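Long-range contacts in imelysin (Bacteroides ovatus ATCC 8483, PDB 3OYV), which is classed as an imelysin peptidase and probably acts in bacterial iron uptake as a metal-binding protein associated with the outer membrane: residues I94-K102 and I186-M195; I129-Y137 and D161-Q169. All coordinates share one frame; numbering follows the deposited sequence.

Contact 2 pairs two helices, and contact 1 a helix with the loop and first turns of another, both pairs running roughly antiparallel. Their centres lie about 23 Å apart and their nearest atoms about 8 Å apart, so they do not touch directly; shared helices connect them. Ile94 and Ala194 of contact 1 reach Ile175 on helix 158-177, which carries one side of contact 2, while Ile132 of contact 2 packs on both helix 71-102 and helix 189-214. In sequence, both segments of contact 2 fall between those of contact 1. The centre of buried contact 2 lies about 17 Å from that of the chain, the centre of partly buried contact 1 about 21 Å. Neither contact includes a metal or ligand.

Contact 1 (I94-K102 and I186-M195); sequences IGDPYNLYK and IPSNETVAAM
Tyr98 and Tyr101 carry this contact, each offering a ring to the segment 186-195. In the conformer described here, selenomethionine Met195 sets its methyl CE 3.5 Å from the centroid of the Tyr98 ring, 9° off the normal, a CH-pi contact; its SE lies obliquely to the same ring, a Met-aromatic contact. Lys102 CG lies over the opposite face, toward the rim. The carbonyl of Ile186 meets the edge instead, its O lying in the ring plane 3.4 Å from Tyr98 CD1. With CG anti to the backbone N (chi1 179°), the Tyr98 ring extends across Thr191 and Ile186. Pro187 lies over one face of the Tyr101 ring, its CD 3.8 Å from the centroid, a CH-pi contact, and Ile186 CG2 touches Tyr101 CB at 3.7 Å. Packing is tight where Ile94 and Thr191 run past one another in opposite senses, with Ile94 CG2 3.5 Å from Thr191 CG2, closer than usual van der Waals contact.

No direct hydrogen bond crosses between the segments; one water does the bridging. It accepts from Lys102 NZ, donates to Pro187 O at 2.6 Å, and pairs with Tyr98 OH at 3.0 Å.

Further out, Val113 touches both Pro97 and Ile186, and helix 106-111 touches Tyr101 through Thr106 and Ala109. Ser188 occupies the N-cap position of the following helix. Segment axes 10.7 Å apart at an angle of 140° define an antiparallel pairing, in which the last turns of helix 71-102 pack on the start of helix 189-214, as in an all-helical bundle.

Contact 2 (I129-Y137 and D161-Q169); sequences IYSIRNAYY and DTKIKNAIQ
Asp161 OD1 is gripped by two hydroxyls: Tyr136 OH donates to it across the contact at 2.7 Å, and Ser150 OG of helix 149-156 is also hydrogen-bonded to it. Tyr136 approaches on the anti lone pair, away from OD2, with ring and carboxylate planes 36° apart. The other oxygen, OD2, has a long salt bridge to Lys165 NZ. Because Tyr136 turns its CG anti to the backbone N (chi1 -171°), its ring reaches across to the helix 158-177, a knob in the hole formed by Asp161, Ile164, Lys165 and Ile168. There Ile164 CG2 sits over one face, 3.7 Å from the Tyr136 ring centroid, while Lys165 CG lies at the edge in the ring plane. A phenylalanine in place of Tyr136 lacks the hydroxyl and would probably leave the buried Asp161 OD1 without one of its two partners.

Ile168 packs in the reverse sense, a knob among Ile129, Ile132, Arg133 and Tyr136. Its CG2 comes 3.8 Å from Arg133 CB, and its CD1 is 4.0 Å from Ile132 CG2. Arg133 itself turns away, holding Asn134 OD1 side-on through NE and NH2. At the flank, Tyr137 crosses the Lys165 chain, its OH 3.6 Å from Lys165 CD, and a water donates to Lys165 O while pairing with Tyr137 OH. With axes 9.9 Å apart and directions 156° apart, this reciprocal interlocking is knobs-into-holes packing of an antiparallel helix pair.

Contact 1 (I94-K102 and I186-M195)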
ATOM      1  N   ILE A  94       9.723   6.046   7.291  1.00 13.56           N
ATOM      2  CA  ILE A  94      10.838   6.991   7.236  1.00 13.38           C
ATOM      3  C   ILE A  94      11.625   6.974   8.560  1.00 13.00           C
ATOM      4  O   ILE A  94      12.870   6.882   8.581  1.00 13.85           O
ATOM      5  CB  ILE A  94      10.351   8.428   6.886  1.00 13.61           C
ATOM      6  CG1 ILE A  94       9.606   8.387   5.548  1.00 14.95           C
ATOM      7  CG2 ILE A  94      11.564   9.430   6.876  1.00 14.48           C
ATOM      8  CD1 ILE A  94       8.968   9.722   5.187  1.00 15.97           C
ATOM      9  N   GLY A  95      10.905   7.014   9.663  1.00 13.68           N
ATOM     10  CA  GLY A  95      11.491   7.164  10.982  1.00 13.91           C
ATOM     11  C   GLY A  95      12.352   6.023  11.470  1.00 14.39           C
ATOM     12  O   GLY A  95      13.375   6.247  12.137  1.00 14.16           O
ATOM     13  N   ASP A  96      11.955   4.790  11.198  1.00 13.60           N
ATOM     14  CA  ASP A  96      12.764   3.658  11.668  1.00 14.54           C
ATOM     15  C   ASP A  96      14.151   3.649  11.025  1.00 14.08           C
ATOM     16  O   ASP A  96      15.162   3.583  11.737  1.00 14.78           O
ATOM     17  CB  ASP A  96      12.035   2.325  11.529  1.00 14.15           C
ATOM     18  CG  ASP A  96      10.912   2.166  12.520  1.00 20.64           C
ATOM     19  OD1 ASP A  96      10.872   2.908  13.526  1.00 22.89           O
ATOM     20  OD2 ASP A  96      10.074   1.253  12.301  1.00 24.14           O
ATOM     21  N   PRO A  97      14.226   3.711   9.687  1.00 12.62           N
ATOM     22  CA  PRO A  97      15.572   3.817   9.110  1.00 12.97           C
ATOM     23  C   PRO A  97      16.353   5.043   9.610  1.00 12.05           C
ATOM     24  O   PRO A  97      17.558   4.954   9.875  1.00 12.40           O
ATOM     25  CB  PRO A  97      15.305   3.828   7.596  1.00 13.58           C
ATOM     26  CG  PRO A  97      13.996   3.172   7.454  1.00 14.86           C
ATOM     27  CD  PRO A  97      13.196   3.529   8.645  1.00 14.24           C
ATOM     28  N   TYR A  98      15.688   6.183   9.716  1.00 11.89           N
ATOM     29  CA  TYR A  98      16.362   7.387  10.194  1.00 11.66           C
ATOM     30  C   TYR A  98      16.941   7.202  11.596  1.00 10.83           C
ATOM     31  O   TYR A  98      18.119   7.497  11.824  1.00 12.50           O
ATOM     32  CB  TYR A  98      15.368   8.585  10.163  1.00 13.00           C
ATOM     33  CG  TYR A  98      16.012   9.849  10.667  1.00 12.37           C
ATOM     34  CD1 TYR A  98      16.818  10.628   9.825  1.00 12.10           C
ATOM     35  CD2 TYR A  98      15.863  10.263  12.013  1.00 11.92           C
ATOM     36  CE1 TYR A  98      17.482  11.765  10.294  1.00 13.86           C
ATOM     37  CE2 TYR A  98      16.523  11.399  12.480  1.00 14.27           C
ATOM     38  CZ  TYR A  98      17.310  12.143  11.625  1.00 13.97           C
ATOM     39  OH  TYR A  98      17.959  13.274  12.077  1.00 18.74           O
ATOM     40  N   ASN A  99      16.154   6.682  12.523  1.00 12.64           N
ATOM     41  CA  ASN A  99      16.656   6.545  13.898  1.00 12.13           C
ATOM     42  C   ASN A  99      17.765   5.490  13.985  1.00 13.08           C
ATOM     43  O   ASN A  99      18.760   5.689  14.688  1.00 14.15           O
ATOM     44  CB  ASN A  99      15.524   6.233  14.851  1.00 13.32           C
ATOM     45  CG  ASN A  99      14.621   7.411  15.046  1.00 15.33           C
ATOM     46  OD1 ASN A  99      15.057   8.557  14.979  1.00 18.80           O
ATOM     47  ND2 ASN A  99      13.348   7.137  15.263  1.00 20.33           N
ATOM     48  N   LEU A 100      17.622   4.374  13.265  1.00 12.48           N
ATOM     49  CA  LEU A 100      18.737   3.413  13.185  1.00 11.89           C
ATOM     50  C   LEU A 100      20.025   4.097  12.687  1.00 11.67           C
ATOM     51  O   LEU A 100      21.114   3.906  13.258  1.00 12.86           O
ATOM     52  CB  LEU A 100      18.387   2.262  12.229  1.00 12.54           C
ATOM     53  CG  LEU A 100      17.428   1.208  12.723  1.00 14.58           C
ATOM     54  CD1 LEU A 100      16.876   0.334  11.576  1.00 14.61           C
ATOM     55  CD2 LEU A 100      18.069   0.350  13.846  1.00 17.25           C
ATOM     56  N   TYR A 101      19.921   4.899  11.642  1.00 11.19           N
ATOM     57  CA  TYR A 101      21.067   5.501  11.012  1.00 11.39           C
ATOM     58  C   TYR A 101      21.728   6.452  12.010  1.00 12.14           C
ATOM     59  O   TYR A 101      22.962   6.426  12.193  1.00 12.77           O
ATOM     60  CB  TYR A 101      20.655   6.245   9.737  1.00 11.08           C
ATOM     61  CG  TYR A 101      21.822   6.598   8.879  1.00 11.21           C
ATOM     62  CD1 TYR A 101      22.719   7.629   9.224  1.00 12.38           C
ATOM     63  CD2 TYR A 101      22.099   5.858   7.722  1.00 11.26           C
ATOM     64  CE1 TYR A 101      23.798   7.910   8.431  1.00 13.04           C
ATOM     65  CE2 TYR A 101      23.184   6.140   6.950  1.00 11.16           C
ATOM     66  CZ  TYR A 101      24.028   7.150   7.286  1.00 12.04           C
ATOM     67  OH  TYR A 101      25.132   7.438   6.486  1.00 13.23           O
ATOM     68  N   LYS A 102      20.928   7.310  12.645  1.00 12.65           N
ATOM     69  CA  LYS A 102      21.499   8.311  13.559  1.00 13.80           C
ATOM     70  C   LYS A 102      22.160   7.670  14.778  1.00 13.73           C
ATOM     71  O   LYS A 102      23.063   8.296  15.363  1.00 16.77           O
ATOM     72  CB  LYS A 102      20.440   9.304  13.988  1.00 13.88           C
ATOM     73  CG  LYS A 102      19.837  10.141  12.863  1.00 15.54           C
ATOM     74  CD  LYS A 102      20.841  10.882  12.014  1.00 17.34           C
ATOM     75  CE  LYS A 102      21.607  11.932  12.770  1.00 17.72           C
ATOM     76  NZ  LYS A 102      22.421  12.753  11.809  1.00 19.77           N
ATOM     77  N   ILE A 186      19.286   8.816   3.920  1.00 12.15           N
ATOM     78  CA  ILE A 186      18.535   8.670   5.133  1.00 12.75           C
ATOM     79  C   ILE A 186      18.793   9.827   6.130  1.00 12.77           C
ATOM     80  O   ILE A 186      17.830  10.412   6.578  1.00 14.00           O
ATOM     81  CB  ILE A 186      18.751   7.304   5.780  1.00 12.59           C
ATOM     82  CG1 ILE A 186      18.188   6.180   4.889  1.00 12.00           C
ATOM     83  CG2 ILE A 186      18.181   7.258   7.182  1.00 14.16           C
ATOM     84  CD1 ILE A 186      18.561   4.768   5.338  1.00 13.64           C
ATOM     85  N   PRO A 187      20.055  10.249   6.378  1.00 13.12           N
ATOM     86  CA  PRO A 187      20.239  11.285   7.409  1.00 13.55           C
ATOM     87  C   PRO A 187      19.954  12.699   6.922  1.00 15.35           C
ATOM     88  O   PRO A 187      20.177  13.635   7.668  1.00 17.42           O
ATOM     89  CB  PRO A 187      21.695  11.086   7.826  1.00 14.79           C
ATOM     90  CG  PRO A 187      22.357  10.536   6.582  1.00 13.31           C
ATOM     91  CD  PRO A 187      21.315   9.588   6.023  1.00 13.09           C
ATOM     92  N   SER A 188      19.493  12.878   5.694  1.00 16.29           N
ATOM     93  CA  SER A 188      19.369  14.208   5.100  1.00 16.25           C
ATOM     94  C   SER A 188      18.398  15.101   5.866  1.00 19.48           C
ATOM     95  O   SER A 188      17.503  14.624   6.560  1.00 17.95           O
ATOM     96  CB  SER A 188      18.923  14.102   3.654  1.00 14.98           C
ATOM     97  OG  SER A 188      17.551  13.729   3.567  1.00 16.03           O
ATOM     98  N   ASN A 189      18.626  16.409   5.762  1.00 20.25           N
ATOM     99  CA  ASN A 189      17.683  17.378   6.301  1.00 22.55           C
ATOM    100  C   ASN A 189      16.285  17.166   5.726  1.00 21.39           C
ATOM    101  O   ASN A 189      15.297  17.371   6.397  1.00 21.53           O
ATOM    102  CB  ASN A 189      18.147  18.801   6.001  1.00 23.38           C
ATOM    103  CG  ASN A 189      19.419  19.180   6.752  1.00 27.33           C
ATOM    104  OD1 ASN A 189      19.698  18.650   7.820  1.00 27.45           O
ATOM    105  ND2 ASN A 189      20.169  20.116   6.195  1.00 33.74           N
ATOM    106  N   GLU A 190      16.232  16.769   4.474  1.00 18.47           N
ATOM    107  CA  GLU A 190      14.933  16.502   3.832  1.00 16.42           C
ATOM    108  C   GLU A 190      14.180  15.321   4.462  1.00 16.77           C
ATOM    109  O   GLU A 190      12.957  15.364   4.640  1.00 18.43           O
ATOM    110  CB  GLU A 190      15.112  16.344   2.333  1.00 17.76           C
ATOM    111  CG  GLU A 190      15.640  17.597   1.630  1.00 22.00           C
ATOM    112  CD  GLU A 190      17.170  17.663   1.501  1.00 26.33           C
ATOM    113  OE1 GLU A 190      17.879  16.955   2.230  1.00 22.69           O
ATOM    114  OE2 GLU A 190      17.649  18.434   0.654  1.00 31.75           O
ATOM    115  N   THR A 191      14.896  14.291   4.887  1.00 16.57           N
ATOM    116  CA  THR A 191      14.280  13.206   5.658  1.00 14.80           C
ATOM    117  C   THR A 191      13.574  13.700   6.928  1.00 14.98           C
ATOM    118  O   THR A 191      12.410  13.336   7.197  1.00 16.79           O
ATOM    119  CB  THR A 191      15.316  12.138   6.025  1.00 15.58           C
ATOM    120  OG1 THR A 191      15.863  11.624   4.812  1.00 15.47           O
ATOM    121  CG2 THR A 191      14.664  11.011   6.843  1.00 14.63           C
ATOM    122  N   VAL A 192      14.317  14.719   7.418  0.60 15.43           N
ATOM    123  CA  VAL A 192      13.906  15.517   8.520  0.60 12.03           C
ATOM    124  C   VAL A 192      12.711  16.352   8.124  0.60 10.55           C
ATOM    125  O   VAL A 192      11.705  16.259   8.784  0.60 10.22           O
ATOM    126  CB  VAL A 192      15.018  16.335   9.186  0.60 10.89           C
ATOM    127  CG1 VAL A 192      14.411  17.117  10.345  0.60 14.30           C
ATOM    128  CG2 VAL A 192      16.107  15.392   9.666  0.60 11.63           C
ATOM    129  N   ALA A 193      12.787  17.119   7.042  0.60 10.77           N
ATOM    130  CA  ALA A 193      11.640  17.896   6.608  0.60 11.04           C
ATOM    131  C   ALA A 193      10.437  16.990   6.266  0.60 11.24           C
ATOM    132  O   ALA A 193       9.296  17.355   6.547  0.60 11.69           O
ATOM    133  CB  ALA A 193      12.005  18.781   5.453  0.60 11.46           C
ATOM    134  N   ALA A 194      10.673  15.817   5.670  0.60 10.61           N
ATOM    135  CA  ALA A 194       9.572  14.910   5.334  0.60  9.77           C
ATOM    136  C   ALA A 194       8.924  14.338   6.593  0.60  8.95           C
ATOM    137  O   ALA A 194       7.699  14.290   6.691  0.60 10.87           O
ATOM    138  CB  ALA A 194      10.031  13.786   4.419  0.60  9.05           C
HETATM  139  N   MSE A 195       9.727  13.974   7.588  0.60  9.86           N
HETATM  140  CA  MSE A 195       9.192  13.497   8.865  0.60  9.17           C
HETATM  141  C   MSE A 195       8.364  14.587   9.552  0.60 10.62           C
HETATM  142  O   MSE A 195       7.268  14.336  10.060  0.60 12.48           O
HETATM  143  CB  MSE A 195      10.332  13.036   9.779  0.60 11.41           C
HETATM  144  CG  MSE A 195      11.000  11.726   9.301  0.60 12.04           C
HETATM  145 SE   MSE A 195      12.416  11.057  10.476  0.60 15.70          SE
HETATM  146  CE  MSE A 195      13.622  12.499  10.237  0.60 19.37           C
TER
HETATM  147  O   HOH W   1      20.118  14.193  10.255  1.00 28.71           O

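Contact 2 (I129-Y137 and D161-Q169)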
ATOM      1  N   ILE A 129       0.397   9.099   1.065  1.00 11.59           N
ATOM      2  CA  ILE A 129      -0.173  10.405   1.428  1.00 11.67           C
ATOM      3  C   ILE A 129      -1.311  10.779   0.455  1.00 10.62           C
ATOM      4  O   ILE A 129      -2.334  11.325   0.870  1.00 12.03           O
ATOM      5  CB  ILE A 129       0.902  11.503   1.512  1.00 11.89           C
ATOM      6  CG1 ILE A 129       1.986  11.147   2.551  1.00 13.19           C
ATOM      7  CG2 ILE A 129       0.247  12.844   1.820  1.00 14.16           C
ATOM      8  CD1 ILE A 129       1.496  10.833   3.925  1.00 13.74           C
ATOM      9  N   TYR A 130      -1.147  10.462  -0.831  1.00 10.92           N
ATOM     10  CA  TYR A 130      -2.239  10.685  -1.769  1.00 10.90           C
ATOM     11  C   TYR A 130      -3.468   9.858  -1.455  1.00 10.00           C
ATOM     12  O   TYR A 130      -4.560  10.275  -1.792  1.00 10.87           O
ATOM     13  CB  TYR A 130      -1.787  10.466  -3.210  1.00 12.69           C
ATOM     14  CG  TYR A 130      -0.847  11.532  -3.711  1.00 14.21           C
ATOM     15  CD1 TYR A 130      -1.020  12.859  -3.334  1.00 20.67           C
ATOM     16  CD2 TYR A 130       0.203  11.224  -4.565  1.00 16.58           C
ATOM     17  CE1 TYR A 130      -0.172  13.851  -3.786  1.00 22.25           C
ATOM     18  CE2 TYR A 130       1.063  12.224  -5.034  1.00 18.97           C
ATOM     19  CZ  TYR A 130       0.854  13.519  -4.631  1.00 18.45           C
ATOM     20  OH  TYR A 130       1.698  14.511  -5.085  1.00 28.42           O
ATOM     21  N   SER A 131      -3.301   8.728  -0.775  1.00 10.47           N
ATOM     22  CA  SER A 131      -4.458   7.987  -0.267  1.00 10.12           C
ATOM     23  C   SER A 131      -5.297   8.841   0.692  1.00 10.01           C
ATOM     24  O   SER A 131      -6.544   8.868   0.616  1.00  9.97           O
ATOM     25  CB  SER A 131      -4.026   6.685   0.399  1.00  9.10           C
ATOM     26  OG  SER A 131      -5.148   5.854   0.686  1.00  8.85           O
ATOM     27  N   ILE A 132      -4.607   9.582   1.552  1.00 10.78           N
ATOM     28  CA  ILE A 132      -5.289  10.507   2.457  1.00 11.04           C
ATOM     29  C   ILE A 132      -5.997  11.623   1.653  1.00  9.52           C
ATOM     30  O   ILE A 132      -7.166  11.954   1.924  1.00 10.64           O
ATOM     31  CB  ILE A 132      -4.298  11.163   3.455  1.00 11.64           C
ATOM     32  CG1 ILE A 132      -3.629  10.097   4.312  1.00 12.35           C
ATOM     33  CG2 ILE A 132      -5.013  12.223   4.299  1.00 12.99           C
ATOM     34  CD1 ILE A 132      -2.490  10.675   5.196  1.00 12.83           C
ATOM     35  N   ARG A 133      -5.294  12.196   0.685  1.00 10.05           N
ATOM     36  CA  ARG A 133      -5.907  13.174  -0.193  1.00 10.56           C
ATOM     37  C   ARG A 133      -7.193  12.635  -0.804  1.00 10.44           C
ATOM     38  O   ARG A 133      -8.227  13.294  -0.765  1.00 11.51           O
ATOM     39  CB  ARG A 133      -4.941  13.571  -1.290  1.00 11.32           C
ATOM     40  CG  ARG A 133      -5.498  14.667  -2.186  1.00 13.99           C
ATOM     41  CD  ARG A 133      -4.830  14.655  -3.530  1.00 16.87           C
ATOM     42  NE  ARG A 133      -5.013  13.385  -4.235  1.00 15.81           N
ATOM     43  CZ  ARG A 133      -4.461  13.104  -5.395  1.00 19.37           C
ATOM     44  NH1 ARG A 133      -3.684  14.014  -6.002  1.00 25.55           N
ATOM     45  NH2 ARG A 133      -4.664  11.922  -5.968  1.00 20.72           N
ATOM     46  N   ASN A 134      -7.120  11.442  -1.383  1.00 10.87           N
ATOM     47  CA  ASN A 134      -8.300  10.850  -2.010  1.00 11.06           C
ATOM     48  C   ASN A 134      -9.448  10.691  -1.039  1.00 10.40           C
ATOM     49  O   ASN A 134     -10.596  11.007  -1.362  1.00 10.59           O
ATOM     50  CB  ASN A 134      -7.951   9.518  -2.651  1.00 10.90           C
ATOM     51  CG  ASN A 134      -7.013   9.652  -3.840  1.00  9.72           C
ATOM     52  OD1 ASN A 134      -6.687  10.772  -4.286  1.00 10.58           O
ATOM     53  ND2 ASN A 134      -6.567   8.521  -4.371  1.00 10.57           N
ATOM     54  N   ALA A 135      -9.160  10.217   0.165  1.00  9.57           N
ATOM     55  CA  ALA A 135     -10.191  10.037   1.185  1.00  9.93           C
ATOM     56  C   ALA A 135     -10.846  11.368   1.523  1.00 10.00           C
ATOM     57  O   ALA A 135     -12.065  11.432   1.654  1.00 10.74           O
ATOM     58  CB  ALA A 135      -9.617   9.395   2.479  1.00 11.24           C
ATOM     59  N   TYR A 136     -10.040  12.406   1.696  1.00 10.81           N
ATOM     60  CA  TYR A 136     -10.529  13.721   2.117  1.00 10.91           C
ATOM     61  C   TYR A 136     -11.313  14.439   1.000  1.00 10.65           C
ATOM     62  O   TYR A 136     -12.285  15.158   1.272  1.00 11.03           O
ATOM     63  CB  TYR A 136      -9.351  14.560   2.638  1.00 11.19           C
ATOM     64  CG  TYR A 136      -9.779  15.859   3.299  1.00 10.68           C
ATOM     65  CD1 TYR A 136     -10.547  15.839   4.457  1.00 13.21           C
ATOM     66  CD2 TYR A 136      -9.371  17.088   2.780  1.00 11.62           C
ATOM     67  CE1 TYR A 136     -10.942  17.032   5.084  1.00 12.59           C
ATOM     68  CE2 TYR A 136      -9.771  18.276   3.391  1.00 13.54           C
ATOM     69  CZ  TYR A 136     -10.547  18.244   4.523  1.00 12.51           C
ATOM     70  OH  TYR A 136     -10.996  19.409   5.126  1.00 15.21           O
ATOM     71  N   TYR A 137     -10.878  14.213  -0.234  1.00 11.29           N
ATOM     72  CA  TYR A 137     -11.451  14.879  -1.425  1.00 12.18           C
ATOM     73  C   TYR A 137     -12.621  14.111  -2.052  1.00 12.26           C
ATOM     74  O   TYR A 137     -13.343  14.649  -2.898  1.00 12.98           O
ATOM     75  CB  TYR A 137     -10.384  15.063  -2.490  1.00 12.87           C
ATOM     76  CG  TYR A 137      -9.343  16.162  -2.280  1.00 13.47           C
ATOM     77  CD1 TYR A 137      -9.166  16.789  -1.063  1.00 15.87           C
ATOM     78  CD2 TYR A 137      -8.513  16.563  -3.333  1.00 13.53           C
ATOM     79  CE1 TYR A 137      -8.191  17.815  -0.921  1.00 16.31           C
ATOM     80  CE2 TYR A 137      -7.578  17.578  -3.195  1.00 13.88           C
ATOM     81  CZ  TYR A 137      -7.396  18.190  -1.982  1.00 14.71           C
ATOM     82  OH  TYR A 137      -6.439  19.194  -1.826  1.00 16.79           O
ATOM     83  N   ASP A 161     -10.339  23.574   6.822  1.00 15.32           N
ATOM     84  CA  ASP A 161     -10.214  22.853   5.562  1.00 14.88           C
ATOM     85  C   ASP A 161      -8.925  23.207   4.856  1.00 14.86           C
ATOM     86  O   ASP A 161      -8.197  22.325   4.437  1.00 15.98           O
ATOM     87  CB  ASP A 161     -11.425  23.135   4.668  1.00 14.75           C
ATOM     88  CG  ASP A 161     -11.313  22.517   3.288  1.00 13.13           C
ATOM     89  OD1 ASP A 161     -11.034  21.278   3.170  1.00 14.90           O
ATOM     90  OD2 ASP A 161     -11.454  23.262   2.285  1.00 15.34           O
ATOM     91  N   THR A 162      -8.608  24.505   4.776  1.00 16.13           N
ATOM     92  CA  THR A 162      -7.413  24.954   4.109  1.00 17.27           C
ATOM     93  C   THR A 162      -6.165  24.416   4.806  1.00 16.53           C
ATOM     94  O   THR A 162      -5.239  23.999   4.115  1.00 18.52           O
ATOM     95  CB  THR A 162      -7.400  26.477   4.047  1.00 17.40           C
ATOM     96  OG1 THR A 162      -8.466  26.884   3.173  1.00 20.02           O
ATOM     97  CG2 THR A 162      -6.019  27.018   3.563  1.00 18.38           C
ATOM     98  N   LYS A 163      -6.191  24.400   6.140  1.00 17.16           N
ATOM     99  CA  LYS A 163      -5.040  23.868   6.876  0.60 17.70           C
ATOM    100  C   LYS A 163      -4.871  22.364   6.603  1.00 18.56           C
ATOM    101  O   LYS A 163      -3.744  21.888   6.454  1.00 18.83           O
ATOM    102  CB  LYS A 163      -5.184  24.130   8.352  0.60 17.91           C
ATOM    103  CG  LYS A 163      -4.916  25.605   8.716  0.60 22.57           C
ATOM    104  CD  LYS A 163      -4.914  25.792  10.226  0.60 30.65           C
ATOM    105  CE  LYS A 163      -5.199  27.243  10.644  0.60 33.98           C
ATOM    106  NZ  LYS A 163      -6.633  27.493  10.962  0.60 34.67           N
ATOM    107  N   ILE A 164      -5.969  21.608   6.503  1.00 16.35           N
ATOM    108  CA  ILE A 164      -5.848  20.167   6.232  1.00 15.17           C
ATOM    109  C   ILE A 164      -5.300  19.959   4.828  1.00 14.88           C
ATOM    110  O   ILE A 164      -4.366  19.175   4.614  1.00 15.65           O
ATOM    111  CB  ILE A 164      -7.206  19.467   6.448  1.00 14.13           C
ATOM    112  CG1 ILE A 164      -7.628  19.529   7.912  1.00 17.07           C
ATOM    113  CG2 ILE A 164      -7.191  17.972   5.914  1.00 15.64           C
ATOM    114  CD1 ILE A 164      -9.120  19.285   8.122  1.00 17.11           C
ATOM    115  N   LYS A 165      -5.865  20.635   3.841  1.00 15.71           N
ATOM    116  CA  LYS A 165      -5.400  20.499   2.476  1.00 14.11           C
ATOM    117  C   LYS A 165      -3.927  20.855   2.335  1.00 14.94           C
ATOM    118  O   LYS A 165      -3.162  20.173   1.647  1.00 16.48           O
ATOM    119  CB  LYS A 165      -6.258  21.334   1.517  1.00 15.26           C
ATOM    120  CG  LYS A 165      -7.699  20.858   1.393  1.00 15.07           C
ATOM    121  CD  LYS A 165      -8.433  21.460   0.147  1.00 14.94           C
ATOM    122  CE  LYS A 165      -8.672  22.945   0.310  1.00 14.42           C
ATOM    123  NZ  LYS A 165      -9.406  23.534  -0.855  1.00 16.49           N
ATOM    124  N   ASN A 166      -3.544  21.945   2.983  1.00 16.32           N
ATOM    125  CA  ASN A 166      -2.134  22.355   3.008  1.00 15.96           C
ATOM    126  C   ASN A 166      -1.211  21.313   3.651  1.00 17.38           C
ATOM    127  O   ASN A 166      -0.090  21.093   3.180  1.00 18.43           O
ATOM    128  CB  ASN A 166      -1.974  23.707   3.742  1.00 18.14           C
ATOM    129  CG  ASN A 166      -2.542  24.870   2.947  1.00 17.95           C
ATOM    130  OD1 ASN A 166      -2.805  24.738   1.747  1.00 21.00           O
ATOM    131  ND2 ASN A 166      -2.621  26.051   3.580  1.00 19.64           N
ATOM    132  N   ALA A 167      -1.677  20.724   4.736  1.00 15.59           N
ATOM    133  CA  ALA A 167      -0.883  19.699   5.447  1.00 15.90           C
ATOM    134  C   ALA A 167      -0.709  18.428   4.625  1.00 15.38           C
ATOM    135  O   ALA A 167       0.378  17.812   4.649  1.00 17.12           O
ATOM    136  CB  ALA A 167      -1.457  19.381   6.774  1.00 15.40           C
ATOM    137  N   ILE A 168      -1.740  18.028   3.893  1.00 16.00           N
ATOM    138  CA  ILE A 168      -1.616  16.885   2.996  1.00 15.04           C
ATOM    139  C   ILE A 168      -0.588  17.171   1.915  1.00 14.73           C
ATOM    140  O   ILE A 168       0.346  16.391   1.658  1.00 16.24           O
ATOM    141  CB  ILE A 168      -2.983  16.539   2.361  1.00 14.31           C
ATOM    142  CG1 ILE A 168      -3.931  16.063   3.436  1.00 13.26           C
ATOM    143  CG2 ILE A 168      -2.808  15.490   1.253  1.00 14.30           C
ATOM    144  CD1 ILE A 168      -5.405  15.964   2.964  1.00 13.66           C
ATOM    145  N   GLN A 169      -0.703  18.324   1.294  1.00 14.68           N
ATOM    146  CA  GLN A 169       0.229  18.708   0.279  1.00 15.09           C
ATOM    147  C   GLN A 169       1.670  18.868   0.819  1.00 15.62           C
ATOM    148  O   GLN A 169       2.638  18.449   0.162  1.00 17.19           O
ATOM    149  CB  GLN A 169      -0.196  20.032  -0.350  1.00 18.44           C
ATOM    150  CG  GLN A 169       0.697  20.483  -1.494  1.00 28.05           C
ATOM    151  CD  GLN A 169       1.023  19.362  -2.462  1.00 38.02           C
ATOM    152  OE1 GLN A 169       2.198  19.125  -2.777  1.00 47.05           O
ATOM    153  NE2 GLN A 169      -0.010  18.653  -2.933  1.00 40.34           N
TER
HETATM  154  O   HOH W   2      -4.127  18.494  -0.458  1.00 20.62           O